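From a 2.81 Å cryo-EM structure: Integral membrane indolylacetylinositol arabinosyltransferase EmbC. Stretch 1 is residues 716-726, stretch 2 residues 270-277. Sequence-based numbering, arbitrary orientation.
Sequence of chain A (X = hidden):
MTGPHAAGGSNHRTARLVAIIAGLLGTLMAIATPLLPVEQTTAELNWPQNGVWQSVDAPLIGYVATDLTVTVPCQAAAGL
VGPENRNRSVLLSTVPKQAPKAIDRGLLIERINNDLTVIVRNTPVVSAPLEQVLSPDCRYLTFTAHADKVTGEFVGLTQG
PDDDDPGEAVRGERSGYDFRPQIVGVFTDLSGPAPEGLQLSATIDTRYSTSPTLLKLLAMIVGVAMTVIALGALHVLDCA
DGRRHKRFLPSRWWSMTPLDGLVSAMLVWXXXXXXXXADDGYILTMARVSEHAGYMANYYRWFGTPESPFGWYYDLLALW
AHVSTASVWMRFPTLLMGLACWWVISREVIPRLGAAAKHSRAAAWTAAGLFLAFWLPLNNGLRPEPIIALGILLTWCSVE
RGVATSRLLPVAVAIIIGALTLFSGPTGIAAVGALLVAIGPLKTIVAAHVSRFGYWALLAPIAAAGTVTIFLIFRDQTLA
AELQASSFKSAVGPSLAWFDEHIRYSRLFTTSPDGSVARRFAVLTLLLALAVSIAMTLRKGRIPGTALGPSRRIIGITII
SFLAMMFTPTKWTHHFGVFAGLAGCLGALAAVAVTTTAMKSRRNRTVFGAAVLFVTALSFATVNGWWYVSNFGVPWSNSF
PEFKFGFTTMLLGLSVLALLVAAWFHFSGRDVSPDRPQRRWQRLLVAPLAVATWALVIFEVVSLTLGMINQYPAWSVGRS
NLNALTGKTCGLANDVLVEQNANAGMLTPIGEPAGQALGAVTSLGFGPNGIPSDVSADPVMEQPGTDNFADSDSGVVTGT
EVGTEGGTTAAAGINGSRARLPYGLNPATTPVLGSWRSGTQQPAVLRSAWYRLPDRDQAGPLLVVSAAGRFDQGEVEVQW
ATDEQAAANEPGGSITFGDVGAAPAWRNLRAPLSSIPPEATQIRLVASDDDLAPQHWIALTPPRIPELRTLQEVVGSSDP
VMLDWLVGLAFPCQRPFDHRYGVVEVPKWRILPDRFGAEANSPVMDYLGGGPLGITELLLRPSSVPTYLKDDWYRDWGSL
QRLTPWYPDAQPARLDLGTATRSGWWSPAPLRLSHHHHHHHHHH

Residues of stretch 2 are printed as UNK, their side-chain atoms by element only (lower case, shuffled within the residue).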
# COMPACT_ATOMS: atom_id res chain seq x y z
N SER A 716 -28.70 18.48 0.67
CA SER A 716 -27.27 18.57 0.90
C SER A 716 -27.04 18.87 2.37
O SER A 716 -27.98 19.21 3.09
CB SER A 716 -26.64 19.63 0.00
OG SER A 716 -27.24 20.89 0.24
N VAL A 717 -25.79 18.70 2.81
CA VAL A 717 -25.42 18.91 4.21
C VAL A 717 -25.69 20.34 4.63
O VAL A 717 -26.29 20.60 5.68
CB VAL A 717 -23.95 18.52 4.42
CG1 VAL A 717 -23.44 19.04 5.73
CG2 VAL A 717 -23.79 17.04 4.40
N GLY A 718 -25.29 21.29 3.79
CA GLY A 718 -25.44 22.69 4.15
C GLY A 718 -26.87 23.16 4.13
O GLY A 718 -27.26 24.03 4.91
N ARG A 719 -27.69 22.58 3.26
CA ARG A 719 -29.10 22.96 3.21
C ARG A 719 -29.84 22.47 4.44
O ARG A 719 -30.74 23.15 4.94
CB ARG A 719 -29.76 22.41 1.96
CG ARG A 719 -31.14 22.99 1.68
CD ARG A 719 -31.83 22.26 0.57
NE ARG A 719 -32.23 20.93 1.01
CZ ARG A 719 -33.39 20.67 1.59
NH1 ARG A 719 -34.28 21.63 1.74
NH2 ARG A 719 -33.68 19.43 1.97
N SER A 720 -29.47 21.30 4.95
CA SER A 720 -30.07 20.81 6.18
C SER A 720 -29.62 21.62 7.38
O SER A 720 -30.44 21.94 8.26
CB SER A 720 -29.73 19.35 6.39
OG SER A 720 -28.36 19.21 6.70
N ASN A 721 -28.34 21.98 7.44
CA ASN A 721 -27.85 22.81 8.54
C ASN A 721 -28.43 24.21 8.50
O ASN A 721 -28.58 24.84 9.55
CB ASN A 721 -26.33 22.86 8.53
CG ASN A 721 -25.71 21.59 9.02
OD1 ASN A 721 -26.19 20.98 9.96
ND2 ASN A 721 -24.62 21.18 8.39
N LEU A 722 -28.77 24.73 7.33
CA LEU A 722 -29.42 26.03 7.27
C LEU A 722 -30.93 25.94 7.45
O LEU A 722 -31.55 26.92 7.86
CB LEU A 722 -29.10 26.72 5.95
CG LEU A 722 -27.67 27.23 5.78
CD1 LEU A 722 -27.43 27.67 4.37
CD2 LEU A 722 -27.42 28.37 6.73
N ASN A 723 -31.55 24.79 7.15
CA ASN A 723 -32.94 24.57 7.51
C ASN A 723 -33.12 24.45 9.00
O ASN A 723 -34.17 24.84 9.52
CB ASN A 723 -33.50 23.31 6.86
CG ASN A 723 -33.89 23.52 5.43
OD1 ASN A 723 -34.37 24.58 5.05
ND2 ASN A 723 -33.77 22.47 4.63
N ALA A 724 -32.12 23.91 9.71
CA ALA A 724 -32.20 23.68 11.15
C ALA A 724 -32.36 24.96 11.96
O ALA A 724 -32.69 24.88 13.15
CB ALA A 724 -30.97 22.92 11.62
N LEU A 725 -32.14 26.13 11.37
CA LEU A 725 -32.40 27.39 12.05
C LEU A 725 -33.88 27.72 12.13
O LEU A 725 -34.24 28.69 12.82
CB LEU A 725 -31.67 28.52 11.33
CG LEU A 725 -30.15 28.44 11.25
CD1 LEU A 725 -29.59 29.57 10.43
CD2 LEU A 725 -29.53 28.43 12.63
N THR A 726 -34.76 26.99 11.44
CA THR A 726 -36.20 27.26 11.41
C THR A 726 -36.99 25.97 11.63
O THR A 726 -37.92 25.67 10.88
CB THR A 726 -36.64 27.88 10.09
OG1 THR A 726 -36.35 26.98 9.02
CG2 THR A 726 -35.97 29.22 9.83
N UNK A 270 -17.96 27.48 7.66
CA UNK A 270 -17.65 26.07 7.55
C UNK A 270 -18.43 25.24 8.56
O UNK A 270 -18.65 24.05 8.34
c UNK A 270 -14.61 21.60 5.73
n UNK A 270 -15.01 22.41 8.06
c UNK A 270 -15.40 23.81 6.37
c UNK A 270 -15.45 24.19 5.03
c UNK A 270 -16.16 25.86 7.75
c UNK A 270 -15.70 24.47 7.59
c UNK A 270 -14.98 22.52 6.69
c UNK A 270 -15.09 23.28 4.08
c UNK A 270 -14.66 22.00 4.44
c UNK A 270 -15.45 23.59 8.58
N UNK A 271 -18.84 25.85 9.68
CA UNK A 271 -19.72 25.15 10.60
C UNK A 271 -21.07 24.88 9.98
O UNK A 271 -21.69 23.85 10.26
n UNK A 271 -20.21 24.26 13.70
c UNK A 271 -20.69 25.30 12.94
c UNK A 271 -21.14 23.88 14.56
n UNK A 271 -22.19 24.65 14.40
c UNK A 271 -21.94 25.55 13.40
c UNK A 271 -19.88 25.97 11.88
N UNK A 272 -21.54 25.76 9.11
CA UNK A 272 -22.81 25.46 8.43
C UNK A 272 -22.66 24.61 7.16
O UNK A 272 -23.20 23.51 7.11
c UNK A 272 -25.36 26.84 9.87
c UNK A 272 -23.56 28.37 10.04
c UNK A 272 -23.57 26.75 8.15
c UNK A 272 -25.92 27.36 11.00
c UNK A 272 -24.11 28.90 11.17
c UNK A 272 -25.29 28.39 11.65
c UNK A 272 -24.18 27.34 9.37
N UNK A 273 -21.97 25.10 6.14
CA UNK A 273 -21.78 24.32 4.90
C UNK A 273 -20.41 23.65 4.98
O UNK A 273 -19.41 24.10 4.43
c UNK A 273 -21.27 26.45 3.74
c UNK A 273 -21.97 25.18 3.65
c UNK A 273 -23.39 25.58 3.49
N UNK A 274 -20.35 22.50 5.62
CA UNK A 274 -19.05 21.93 5.91
C UNK A 274 -19.10 20.42 5.97
O UNK A 274 -20.12 19.83 6.35
N UNK A 275 -18.00 19.81 5.60
CA UNK A 275 -17.90 18.37 5.65
C UNK A 275 -17.61 17.91 7.07
O UNK A 275 -16.90 18.57 7.82
c UNK A 275 -16.80 17.88 4.73
N UNK A 276 -18.18 16.77 7.43
CA UNK A 276 -18.01 16.17 8.74
C UNK A 276 -17.05 15.00 8.64
O UNK A 276 -16.79 14.48 7.56
c UNK A 276 -19.36 15.71 9.27
o UNK A 276 -19.96 17.88 10.05
n UNK A 276 -21.53 16.71 8.98
c UNK A 276 -20.32 16.86 9.48
N UNK A 277 -16.52 14.59 9.79
CA UNK A 277 -15.58 13.48 9.81
C UNK A 277 -16.33 12.16 9.72
O UNK A 277 -17.56 12.11 9.66
o UNK A 277 -15.54 13.46 12.23
c UNK A 277 -13.97 14.85 11.10
c UNK A 277 -14.72 13.55 11.07

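Position 270 carries one carbon followed by fused five- and six-membered rings holding eight carbons and one nitrogen. Only an indole fits this pattern. The side chain stays out of reach of stretch 1. The residue is Trp 270, in the last turn of a helix that begins earlier in the chain.

Position 271 has one carbon and then a five-membered ring of three carbons and two nitrogens. That is an imidazole, so the residue is His 271. Its side chain makes no close contact with stretch 1. NE2 is hydrogen-bonded elsewhere in the structure.

Position 272 has one carbon and then a ring of six carbons, with no oxygen attached. The ring lies close to two leucines of stretch 1, and the backbone O lies near an asparagine side chain. The residue is Phe 272. Its CA-to-CB bond points sideways, but with chi1 at -74° (m) the end of the ring comes nearer. Leu 722 CD2 is 4.1 Å from Phe 272 CD1, and Leu 725 CD2 is 4.1 Å from Phe 272 CE1. Asn 721 O sits at the ring edge, near its plane.

Position 273 shows three side-chain carbons, the first carrying the other two. One of the two end carbons packs against Gly 718 CA. This beta-branched form identifies Val 273. It is the first residue after the helix to leave helical phi/psi. Val 273 CG1 lies 3.6 Å from Gly 718 CA. The two CA atoms, of Gly 718 and Val 273, are just 4.1 Å apart.

Position 274 has no side-chain atoms, so it is Gly 274. Its phi/psi is extended, at -151/149. A CB here would point away from stretch 1 and clash with Trp 270 O, at 1.9 Å. The backbone O still makes a contact: Val 717 CG1 is 3.5 Å from Gly 274 O.

Position 275 has a single side-chain carbon. It is Ala 275, and its CB points away from stretch 1.

Position 276 has two side-chain carbons, the second carrying one oxygen and one nitrogen. The end of the side chain comes loosely near Val 717. This is a short amide, Asn 276. Its CB points toward stretch 1, yet the approach is loose, with ND2 4.4 Å from Val 717 CG1.

Position 277 has one carbon bearing an oxygen and a second carbon. It is Thr 277, and its side chain is out of reach of stretch 1.

The contact joins a helix to the end of another helix and the loop that follows it. One hydrogen bond crosses it, from Asn 721 ND2 to Phe 272 O at 3.0 Å, with an N-H...acceptor angle of 144°. The asparagine amide thus meets a carbonyl at the end of the second helix. Close packing depends on Gly 718: an ideal CB there would lie 2.4 Å from Val 273 CG1, a clash. Apolar contacts between Phe 272 and the two leucines extend the interface, while Val 717 covers the backbone at Gly 274. Together the stretches bury 350 Å², summed over both sides.

Stretch 2 270-277: WHFVGANT
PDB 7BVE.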